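Local coordinates for putative uncharacterized protein PH0594 (Pyrococcus horikoshii, PDB 4HXF) that acts as an acylaminoacyl peptidase, a serine protease that selects its substrates by assembling into a self-compartmentalizing hexamer, at residues 484-489 with 537-542; 489-494 with 551-556. All coordinates share one frame; numbering follows the deposited sequence.

Contact 1 (484-489 with 537-542) is part of the central sheet of the hydrolase domain, and contact 2 (489-494 with 551-556) follows directly, since N489 closes the strand pairing and opens the loop that carries the inhibitor-pocket residue I491 and leads into W494, also of the pocket, at the start of helix 494-500. The centres of the two contacts are 11 Å apart. They also meet side chain to side chain, with H542 ND1 2.7 Å from S554 OG in a probable hydrogen bond. Strand 538-543 serves contact 1, and helix 552-563, next in the chain, serves contact 2. The N489 side chain lies about 7 Å, nearest atoms, from the bound chloromethyl ketone-derived inhibitor.

Contact 1 (484-489 with 537-542); sequences AGISEN and PLLLIH
E488 and I541 run side by side and point the same way from neighbouring strands. CG and the carboxylate of E488 both touch the isoleucine: CG, set anti to its own carbonyl carbon (chi1 -42°), lies 3.9 Å from I541 CB, and OE1 lies 3.8 Å from I541 CD1. The glutamate chain is extended beyond CG, and OE1 also forms a salt bridge with R592. The same I541 methyl, CD1, reaches back to I486 CG2 at 3.8 Å, where the two isoleucines cross obliquely. On the sheet face of S487 and L540, the serine OG lies 3.5 Å from L540 CD2 and has its polar partners in N473 and G469 O of helix 467-478. L538 lays CD1 beside the carbonyl of G485, 3.5 Å from its O.

These two strands are parallel neighbours in the central sheet of the alpha/beta-hydrolase fold. Helix 586-605 packs on I486, E488 and L539, and helix 552-563 on L538 and L540. Five backbone hydrogen bonds join the pair from G485 N to P537 O through N489 N to I541 O, the last 2.8 Å long, and each accepting carbonyl also takes a CA-H...O contact.

Beyond the last bridge, N489 lays its amide over H542: ND2 sits 4.0 Å above the ring plane of H542, over its centre, with the two planes 23° apart. That ND2 also hydrogen-bonds to S543 and to D546, the probable acid of the catalytic triad, while H542 is held by S554 and the carbonyl of C549.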
# COMPACT_ATOMS: atom_id res chain seq x y z
N ALA A 484 31.12 29.16 30.36
CA ALA A 484 30.12 28.29 29.73
C ALA A 484 30.61 26.89 29.71
O ALA A 484 31.79 26.66 29.57
CB ALA A 484 29.85 28.76 28.29
N GLY A 485 29.69 25.95 29.70
CA GLY A 485 29.96 24.56 29.57
C GLY A 485 29.00 23.83 28.67
O GLY A 485 27.79 24.22 28.58
N ILE A 486 29.48 22.81 27.97
CA ILE A 486 28.63 21.84 27.24
C ILE A 486 29.02 20.49 27.72
O ILE A 486 30.13 20.00 27.42
CB ILE A 486 28.69 21.97 25.70
CG1 ILE A 486 28.34 23.42 25.25
CG2 ILE A 486 27.76 20.89 25.10
CD1 ILE A 486 28.24 23.54 23.72
N SER A 487 28.13 19.85 28.49
CA SER A 487 28.41 18.51 29.05
C SER A 487 27.53 17.49 28.35
O SER A 487 26.31 17.63 28.34
CB SER A 487 28.06 18.54 30.53
OG SER A 487 27.94 17.24 31.11
N GLU A 488 28.12 16.44 27.82
CA GLU A 488 27.36 15.47 26.99
C GLU A 488 27.54 14.07 27.52
O GLU A 488 28.62 13.62 27.85
CB GLU A 488 27.83 15.49 25.56
CG GLU A 488 28.10 16.85 25.00
CD GLU A 488 28.24 16.82 23.50
OE1 GLU A 488 27.49 16.02 22.88
OE2 GLU A 488 29.17 17.54 22.98
N ASN A 489 26.40 13.38 27.70
CA ASN A 489 26.40 11.96 27.98
C ASN A 489 27.38 11.65 29.13
O ASN A 489 28.17 10.70 29.08
CB ASN A 489 26.70 11.13 26.73
CG ASN A 489 25.65 11.27 25.68
OD1 ASN A 489 25.62 12.33 24.96
ND2 ASN A 489 24.77 10.26 25.56
N PRO A 537 26.55 29.39 32.56
CA PRO A 537 25.52 28.65 31.80
C PRO A 537 26.00 27.32 31.25
O PRO A 537 27.17 27.21 30.78
CB PRO A 537 25.15 29.58 30.64
CG PRO A 537 26.22 30.62 30.68
CD PRO A 537 26.83 30.70 32.01
N LEU A 538 25.13 26.34 31.34
CA LEU A 538 25.46 24.96 30.99
C LEU A 538 24.39 24.38 30.05
O LEU A 538 23.21 24.51 30.26
CB LEU A 538 25.53 24.13 32.26
CG LEU A 538 25.70 22.62 32.05
CD1 LEU A 538 27.07 22.23 31.41
CD2 LEU A 538 25.52 21.94 33.45
N LEU A 539 24.84 23.75 29.00
CA LEU A 539 24.02 22.92 28.10
C LEU A 539 24.38 21.52 28.36
O LEU A 539 25.57 21.10 28.25
CB LEU A 539 24.28 23.24 26.61
CG LEU A 539 23.53 22.35 25.64
CD1 LEU A 539 21.99 22.40 25.73
CD2 LEU A 539 24.07 22.73 24.23
N LEU A 540 23.37 20.75 28.72
CA LEU A 540 23.46 19.29 28.87
C LEU A 540 22.89 18.62 27.63
O LEU A 540 21.82 19.01 27.11
CB LEU A 540 22.71 18.80 30.14
CG LEU A 540 23.42 19.15 31.43
CD1 LEU A 540 22.37 19.24 32.61
CD2 LEU A 540 24.59 18.13 31.71
N ILE A 541 23.67 17.67 27.05
CA ILE A 541 23.21 16.90 25.91
C ILE A 541 23.20 15.47 26.34
O ILE A 541 24.21 14.98 26.91
CB ILE A 541 24.18 17.09 24.71
CG1 ILE A 541 24.13 18.51 24.20
CG2 ILE A 541 23.75 16.12 23.57
CD1 ILE A 541 25.10 18.97 23.11
N HIS A 542 22.13 14.75 26.00
CA HIS A 542 22.03 13.34 26.30
C HIS A 542 21.25 12.65 25.20
O HIS A 542 20.73 13.28 24.31
CB HIS A 542 21.36 13.07 27.63
CG HIS A 542 21.97 11.89 28.35
ND1 HIS A 542 23.02 12.05 29.27
CD2 HIS A 542 21.73 10.50 28.24
CE1 HIS A 542 23.35 10.82 29.72
NE2 HIS A 542 22.66 9.89 29.07

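Contact 2 (489-494 with 551-556); sequences NGISYW and LDQSLM. With Y3A (N-[(benzyloxy)carbonyl]glycyl-N-[(2S,3R)-4-chloro-3-hydroxy-1-phenylbutan-2-yl]glycinamide), chain B.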
# COMPACT_ATOMS: atom_id res chain seq x y z
N ASN A 489 26.40 13.38 27.70
CA ASN A 489 26.40 11.96 27.98
C ASN A 489 27.38 11.65 29.13
O ASN A 489 28.17 10.70 29.08
CB ASN A 489 26.70 11.13 26.73
CG ASN A 489 25.65 11.27 25.68
OD1 ASN A 489 25.62 12.33 24.96
ND2 ASN A 489 24.77 10.26 25.56
N GLY A 490 27.28 12.49 30.18
CA GLY A 490 28.25 12.57 31.27
C GLY A 490 27.93 11.76 32.51
O GLY A 490 27.13 10.91 32.48
N ILE A 491 28.63 12.06 33.56
CA ILE A 491 28.31 11.63 34.91
C ILE A 491 28.20 12.82 35.82
O ILE A 491 29.05 13.67 35.85
CB ILE A 491 29.41 10.66 35.44
CG1 ILE A 491 29.60 9.45 34.55
CG2 ILE A 491 29.06 10.23 36.90
CD1 ILE A 491 30.87 9.58 33.64
N SER A 492 27.08 12.85 36.55
CA SER A 492 26.82 13.72 37.68
C SER A 492 26.81 12.99 39.04
O SER A 492 27.06 13.68 40.03
CB SER A 492 25.57 14.62 37.58
OG SER A 492 24.37 13.87 37.54
N TYR A 493 26.47 11.70 39.06
CA TYR A 493 26.44 10.95 40.28
C TYR A 493 26.94 9.57 40.15
O TYR A 493 26.31 8.71 39.48
CB TYR A 493 24.99 10.96 40.86
CG TYR A 493 24.77 10.37 42.23
CD1 TYR A 493 25.85 10.18 43.15
CD2 TYR A 493 23.53 10.08 42.72
CE1 TYR A 493 25.67 9.67 44.40
CE2 TYR A 493 23.33 9.58 43.97
CZ TYR A 493 24.40 9.34 44.84
OH TYR A 493 24.20 8.91 46.09
N TRP A 494 28.11 9.28 40.76
CA TRP A 494 28.67 7.95 40.60
C TRP A 494 27.82 6.81 41.13
O TRP A 494 27.91 5.67 40.59
CB TRP A 494 30.09 7.87 41.20
CG TRP A 494 31.04 8.75 40.45
CD1 TRP A 494 31.65 9.91 40.90
CD2 TRP A 494 31.55 8.50 39.13
NE1 TRP A 494 32.49 10.39 39.90
CE2 TRP A 494 32.41 9.61 38.81
CE3 TRP A 494 31.32 7.54 38.18
CZ2 TRP A 494 33.11 9.69 37.61
CZ3 TRP A 494 32.03 7.62 36.99
CH2 TRP A 494 32.87 8.70 36.71
N LEU A 551 20.43 8.24 31.16
CA LEU A 551 19.76 9.59 31.17
C LEU A 551 19.81 10.33 32.48
O LEU A 551 19.93 11.55 32.48
CB LEU A 551 18.36 9.42 30.66
CG LEU A 551 17.58 10.80 30.55
CD1 LEU A 551 18.20 11.80 29.55
CD2 LEU A 551 16.07 10.47 30.21
N ASP A 552 19.66 9.62 33.60
CA ASP A 552 19.66 10.20 34.93
C ASP A 552 20.88 11.09 35.13
O ASP A 552 20.84 12.14 35.78
CB ASP A 552 19.53 9.16 36.05
CG ASP A 552 20.72 8.26 36.14
OD1 ASP A 552 21.24 8.16 37.25
OD2 ASP A 552 21.11 7.66 35.08
N GLN A 553 21.98 10.69 34.52
CA GLN A 553 23.23 11.43 34.74
C GLN A 553 23.13 12.88 34.27
O GLN A 553 23.72 13.76 34.88
CB GLN A 553 24.43 10.79 34.04
CG GLN A 553 24.83 9.40 34.56
CD GLN A 553 25.15 9.43 36.06
OE1 GLN A 553 25.53 10.52 36.56
NE2 GLN A 553 24.97 8.30 36.79
N SER A 554 22.43 13.13 33.20
CA SER A 554 22.16 14.50 32.71
C SER A 554 20.91 15.06 33.32
O SER A 554 20.93 16.22 33.75
CB SER A 554 22.13 14.68 31.19
OG SER A 554 23.42 14.41 30.60
N LEU A 555 19.83 14.26 33.35
CA LEU A 555 18.53 14.86 33.73
C LEU A 555 18.49 15.21 35.23
O LEU A 555 17.92 16.26 35.65
CB LEU A 555 17.38 13.98 33.28
CG LEU A 555 15.96 14.51 33.58
CD1 LEU A 555 15.83 15.94 32.97
CD2 LEU A 555 14.84 13.57 33.00
N MET A 556 19.12 14.41 36.07
CA MET A 556 19.16 14.73 37.51
C MET A 556 19.90 16.03 37.71
O MET A 556 19.47 16.83 38.51
CB MET A 556 19.72 13.60 38.39
CG MET A 556 18.94 12.34 38.41
SD MET A 556 19.56 11.17 39.67
CE MET A 556 21.24 10.93 39.17
N3 Y3A B . 35.12 2.63 28.12
CA3 Y3A B . 34.95 3.44 29.34
C3 Y3A B . 33.64 4.21 29.13
O3 Y3A B . 32.74 3.94 28.37
C4 Y3A B . 32.74 7.42 28.45
O4 Y3A B . 33.94 8.06 28.71
CA4 Y3A B . 32.46 6.46 29.60
N4 Y3A B . 33.69 5.63 29.74
CB4 Y3A B . 32.39 7.11 31.01
CG4 Y3A B . 32.13 6.12 32.11
CD1 Y3A B . 30.96 5.36 32.24
CD2 Y3A B . 33.07 5.99 33.12
CE1 Y3A B . 30.75 4.48 33.29
CE2 Y3A B . 32.87 5.11 34.17
CZ4 Y3A B . 31.75 4.35 34.24
C15 Y3A B . 32.37 6.88 27.01
O HOH W 1 26.02 15.10 30.60
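G490 O is buried against Q553 with no polar partner in the model, and Q553 CB lies 3.1 Å from it. The Q553 side-chain amide, by contrast, bonds to two consecutive residues of the loop. OE1 accepts the N-H of S492 at 2.8 Å and that of Y493 at 2.9 Å, the Y493 N-H in the carbonyl plane on a lone pair, the S492 N-H tilted 19° from it. NE2 donates to Y493 O at 3.0 Å. A bend at chi2 (-58°) carries CD of Q553 back toward the loop, and I491 CG2 lies alongside, 3.6 Å from OE1. S492 OG donates to Q553 O at 2.7 Å. At the start of the loop a water links G490 N with S554 OG; at its end Y493 CB meets M556 CE.

I491 CD1 lies 3.9 Å from CB4 of the inhibitor, and W494, opening helix 494-500, also touches it. An alanine in place of Q553 would probably leave the S492 and Y493 N-H groups and the Y493 carbonyl without these mates, the loop less firmly held there. Four hydrogen bonds, three of them from the Q553 side-chain amide, tie the loop to helix 552-563, consistent with a held backbone behind the pocket residues I491 and W494.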